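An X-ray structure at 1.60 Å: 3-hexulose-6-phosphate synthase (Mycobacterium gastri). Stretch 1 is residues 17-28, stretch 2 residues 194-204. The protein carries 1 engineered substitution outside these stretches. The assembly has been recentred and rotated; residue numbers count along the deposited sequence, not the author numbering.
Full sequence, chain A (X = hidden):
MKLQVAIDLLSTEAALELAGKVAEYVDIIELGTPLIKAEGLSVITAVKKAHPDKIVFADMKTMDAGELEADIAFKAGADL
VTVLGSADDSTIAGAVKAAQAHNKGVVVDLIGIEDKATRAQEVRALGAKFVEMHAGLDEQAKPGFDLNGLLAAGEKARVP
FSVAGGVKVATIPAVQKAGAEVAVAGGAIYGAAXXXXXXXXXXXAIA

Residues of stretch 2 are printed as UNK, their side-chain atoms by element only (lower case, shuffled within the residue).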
# COMPACT_ATOMS: atom_id res chain seq x y z
N GLU A 17 12.37 18.73 7.99
CA GLU A 17 12.50 20.15 7.71
C GLU A 17 11.13 20.77 7.48
O GLU A 17 10.84 21.85 8.00
CB GLU A 17 13.39 20.39 6.49
CG GLU A 17 13.46 21.85 6.06
CD GLU A 17 14.52 22.11 5.01
OE1 GLU A 17 14.56 23.23 4.46
OE2 GLU A 17 15.33 21.19 4.74
N LEU A 18 10.28 20.09 6.72
CA LEU A 18 8.94 20.59 6.45
C LEU A 18 8.11 20.64 7.72
O LEU A 18 7.45 21.63 8.01
CB LEU A 18 8.23 19.72 5.41
CG LEU A 18 6.82 20.19 5.05
CD1 LEU A 18 6.87 21.60 4.49
CD2 LEU A 18 6.20 19.24 4.03
N ALA A 19 8.14 19.55 8.48
CA ALA A 19 7.37 19.48 9.73
C ALA A 19 7.78 20.61 10.67
O ALA A 19 6.94 21.16 11.38
CB ALA A 19 7.59 18.13 10.40
N GLY A 20 9.06 20.95 10.67
CA GLY A 20 9.54 22.01 11.54
C GLY A 20 8.96 23.37 11.18
O GLY A 20 8.71 24.20 12.06
N LYS A 21 8.73 23.59 9.89
CA LYS A 21 8.19 24.86 9.41
C LYS A 21 6.67 25.02 9.53
O LYS A 21 6.17 26.14 9.66
CB LYS A 21 8.56 25.06 7.94
CG LYS A 21 10.05 25.04 7.65
CD LYS A 21 10.30 25.27 6.17
CE LYS A 21 11.79 25.24 5.85
NZ LYS A 21 12.04 25.49 4.41
N VAL A 22 5.94 23.91 9.51
CA VAL A 22 4.48 23.98 9.57
C VAL A 22 3.80 23.40 10.81
O VAL A 22 2.61 23.60 11.00
CB VAL A 22 3.85 23.29 8.33
CG1 VAL A 22 4.46 23.85 7.06
CG2 VAL A 22 4.06 21.78 8.40
N ALA A 23 4.56 22.70 11.66
CA ALA A 23 4.00 22.07 12.86
C ALA A 23 3.08 22.96 13.69
O ALA A 23 2.00 22.52 14.12
CB ALA A 23 5.14 21.55 13.73
N GLU A 24 3.50 24.20 13.93
CA GLU A 24 2.71 25.12 14.74
C GLU A 24 1.34 25.46 14.17
O GLU A 24 0.46 25.92 14.89
CB GLU A 24 3.51 26.41 14.96
CG GLU A 24 3.94 27.10 13.67
CD GLU A 24 4.93 28.22 13.91
OE1 GLU A 24 4.55 29.24 14.53
OE2 GLU A 24 6.10 28.08 13.47
N TYR A 25 1.15 25.23 12.87
CA TYR A 25 -0.12 25.55 12.22
C TYR A 25 -1.02 24.35 11.97
O TYR A 25 -2.15 24.51 11.50
CB TYR A 25 0.14 26.26 10.89
CG TYR A 25 1.03 27.47 11.02
CD1 TYR A 25 2.33 27.46 10.51
CD2 TYR A 25 0.59 28.61 11.68
CE1 TYR A 25 3.16 28.57 10.65
CE2 TYR A 25 1.41 29.72 11.83
CZ TYR A 25 2.70 29.69 11.31
OH TYR A 25 3.51 30.79 11.47
N VAL A 26 -0.54 23.15 12.28
CA VAL A 26 -1.33 21.94 12.04
C VAL A 26 -1.59 21.12 13.29
O VAL A 26 -0.85 21.19 14.28
CB VAL A 26 -0.66 21.03 11.00
CG1 VAL A 26 -0.40 21.79 9.72
CG2 VAL A 26 0.64 20.47 11.57
N ASP A 27 -2.65 20.31 13.23
CA ASP A 27 -3.04 19.44 14.33
C ASP A 27 -2.49 18.04 14.10
O ASP A 27 -2.12 17.34 15.05
CB ASP A 27 -4.56 19.36 14.42
CG ASP A 27 -5.20 20.71 14.57
OD1 ASP A 27 -5.11 21.29 15.68
OD2 ASP A 27 -5.79 21.21 13.59
N ILE A 28 -2.42 17.65 12.84
CA ILE A 28 -1.96 16.33 12.46
C ILE A 28 -0.85 16.40 11.43
O ILE A 28 -0.93 17.15 10.46
CB ILE A 28 -3.14 15.51 11.86
CG1 ILE A 28 -4.26 15.40 12.90
CG2 ILE A 28 -2.66 14.12 11.43
CD1 ILE A 28 -5.51 14.75 12.36
N UNK A 194 6.80 29.03 0.05
CA UNK A 194 6.76 29.36 1.47
C UNK A 194 5.77 28.44 2.18
O UNK A 194 4.64 28.83 2.47
o UNK A 194 6.26 32.52 3.28
o UNK A 194 6.82 30.50 3.95
c UNK A 194 6.49 31.31 3.06
c UNK A 194 6.34 30.82 1.64
N UNK A 195 6.18 27.19 2.48
CA UNK A 195 5.32 26.21 3.16
C UNK A 195 4.72 26.69 4.48
O UNK A 195 3.55 26.43 4.76
c UNK A 195 7.47 26.59 2.11
c UNK A 195 7.15 25.11 2.15
c UNK A 195 6.25 25.02 3.35
N UNK A 196 5.51 27.38 5.28
CA UNK A 196 5.04 27.88 6.57
C UNK A 196 3.86 28.83 6.40
O UNK A 196 2.84 28.69 7.08
c UNK A 196 6.17 28.60 7.30
N UNK A 197 3.99 29.79 5.49
CA UNK A 197 2.91 30.75 5.25
C UNK A 197 1.69 30.06 4.66
O UNK A 197 0.55 30.43 4.96
c UNK A 197 3.40 31.86 4.32
N UNK A 198 1.92 29.05 3.82
CA UNK A 198 0.81 28.32 3.20
C UNK A 198 -0.00 27.60 4.27
O UNK A 198 -1.23 27.61 4.23
c UNK A 198 1.35 27.31 2.19
N UNK A 199 0.69 26.99 5.22
CA UNK A 199 0.02 26.27 6.30
C UNK A 199 -0.74 27.26 7.18
O UNK A 199 -1.88 27.00 7.57
c UNK A 199 1.05 25.50 7.14
N UNK A 200 -0.11 28.40 7.47
CA UNK A 200 -0.74 29.42 8.30
C UNK A 200 -2.02 29.94 7.65
O UNK A 200 -3.04 30.11 8.31
c UNK A 200 0.70 32.79 9.70
n UNK A 200 1.10 34.91 10.99
c UNK A 200 -0.28 31.64 9.50
c UNK A 200 0.19 33.74 10.78
c UNK A 200 0.24 30.59 8.52
N UNK A 201 -1.95 30.20 6.35
CA UNK A 201 -3.11 30.70 5.61
C UNK A 201 -4.23 29.67 5.53
O UNK A 201 -5.41 30.03 5.57
c UNK A 201 -0.89 32.54 3.03
o UNK A 201 -0.99 33.62 2.41
o UNK A 201 -0.14 31.61 2.66
c UNK A 201 -2.66 31.16 4.22
c UNK A 201 -1.70 32.35 4.29
N UNK A 202 -3.88 28.40 5.40
CA UNK A 202 -4.89 27.35 5.36
C UNK A 202 -5.61 27.32 6.71
O UNK A 202 -6.83 27.22 6.78
c UNK A 202 -5.21 25.41 2.85
c UNK A 202 -3.92 25.74 3.60
c UNK A 202 -4.24 26.00 5.07
c UNK A 202 -2.91 24.62 3.48
N UNK A 203 -4.82 27.41 7.78
CA UNK A 203 -5.33 27.41 9.15
C UNK A 203 -6.27 28.59 9.39
O UNK A 203 -7.32 28.45 10.01
c UNK A 203 -4.53 27.96 11.53
n UNK A 203 -4.67 25.74 12.55
c UNK A 203 -5.21 24.67 13.14
n UNK A 203 -6.49 24.68 13.50
n UNK A 203 -4.47 23.60 13.36
c UNK A 203 -5.40 26.97 12.26
c UNK A 203 -4.16 27.48 10.13
N UNK A 204 -5.88 29.76 8.90
CA UNK A 204 -6.66 30.98 9.08
C UNK A 204 -8.03 30.92 8.43
O UNK A 204 -8.97 31.59 8.88
c UNK A 204 -5.88 32.17 8.55
O HOH W 1 2.63 32.90 12.86

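Position 194 has four side-chain atoms: two carbons, the second carrying two oxygens. They touch nothing on stretch 1. This short carboxylate is Asp194. It sits at the N-cap, where its OD1 accepts a weak capping bond of 3.3 Å from the backbone N of position 197.

Position 195 has three carbons that close a ring onto its own backbone N. Its CB lies 3.7 Å from Leu18 CD1, and its backbone O lies 3.6 Å from Val22 CG1. It is Pro195. Proline suits the first turn of a helix, where its N needs no partner.

Position 196 has one carbon, CB, 3.4 Å from Lys21 O. It is Ala196. Its CA is 5.0 Å from Val22 CA, so the backbones come close here.

Position 197 has one carbon, pointing away from stretch 1. It is Ala197.

Position 198 also has one carbon. It points sideways and stays out of contact. It is Ala198.

Position 199 again has a single carbon, but this one points toward stretch 1. Its CB is 3.8 Å from Val22 CB and 3.9 Å from Tyr25 CB. It is Ala199, buried and in contact with both.

Position 200 has four carbons in a row ending in a nitrogen. Its CB lies over one face of the Tyr25 ring, 3.7 Å from the centroid, a CH-pi contact. It is Lys200. The chain is fully extended, and one water joins its tip to the tyrosine: Lys200 NZ donates to the water at 3.1 Å, and Tyr25 OH is 2.7 Å from the same water.

Position 201 has three carbons, the third carrying two oxygens. It points away and makes no contact. It is Glu201.

Position 202 has four carbons, forked at the second. It is buried but does not reach stretch 1. It is Leu202.

Position 203 has three carbons, a nitrogen, then a carbon carrying two more nitrogens. This guanidinium meets Tyr25 and Asp27. It is Arg203.

Position 204 has one carbon, out of reach of stretch 1. It is Ala204.

The helices cross at -47° and their axes approach to 8.8 Å, with Ala196 and Ala199 in the contact. Leu18 and Val22 meet Pro195, while Val22 and Tyr25 meet Ala199. Beyond them, Arg203 NE and NH2 both donate to Tyr25 O, at 3.0 and 3.1 Å. Arg203 NH2 also forms a salt bridge with Asp27 OD2 at 2.7 Å. Arg203 thus ties the last turn of helix 195-204 to Tyr25 and Asp27.

Stretch 2, residues 194-204: DPAAAAKELRA
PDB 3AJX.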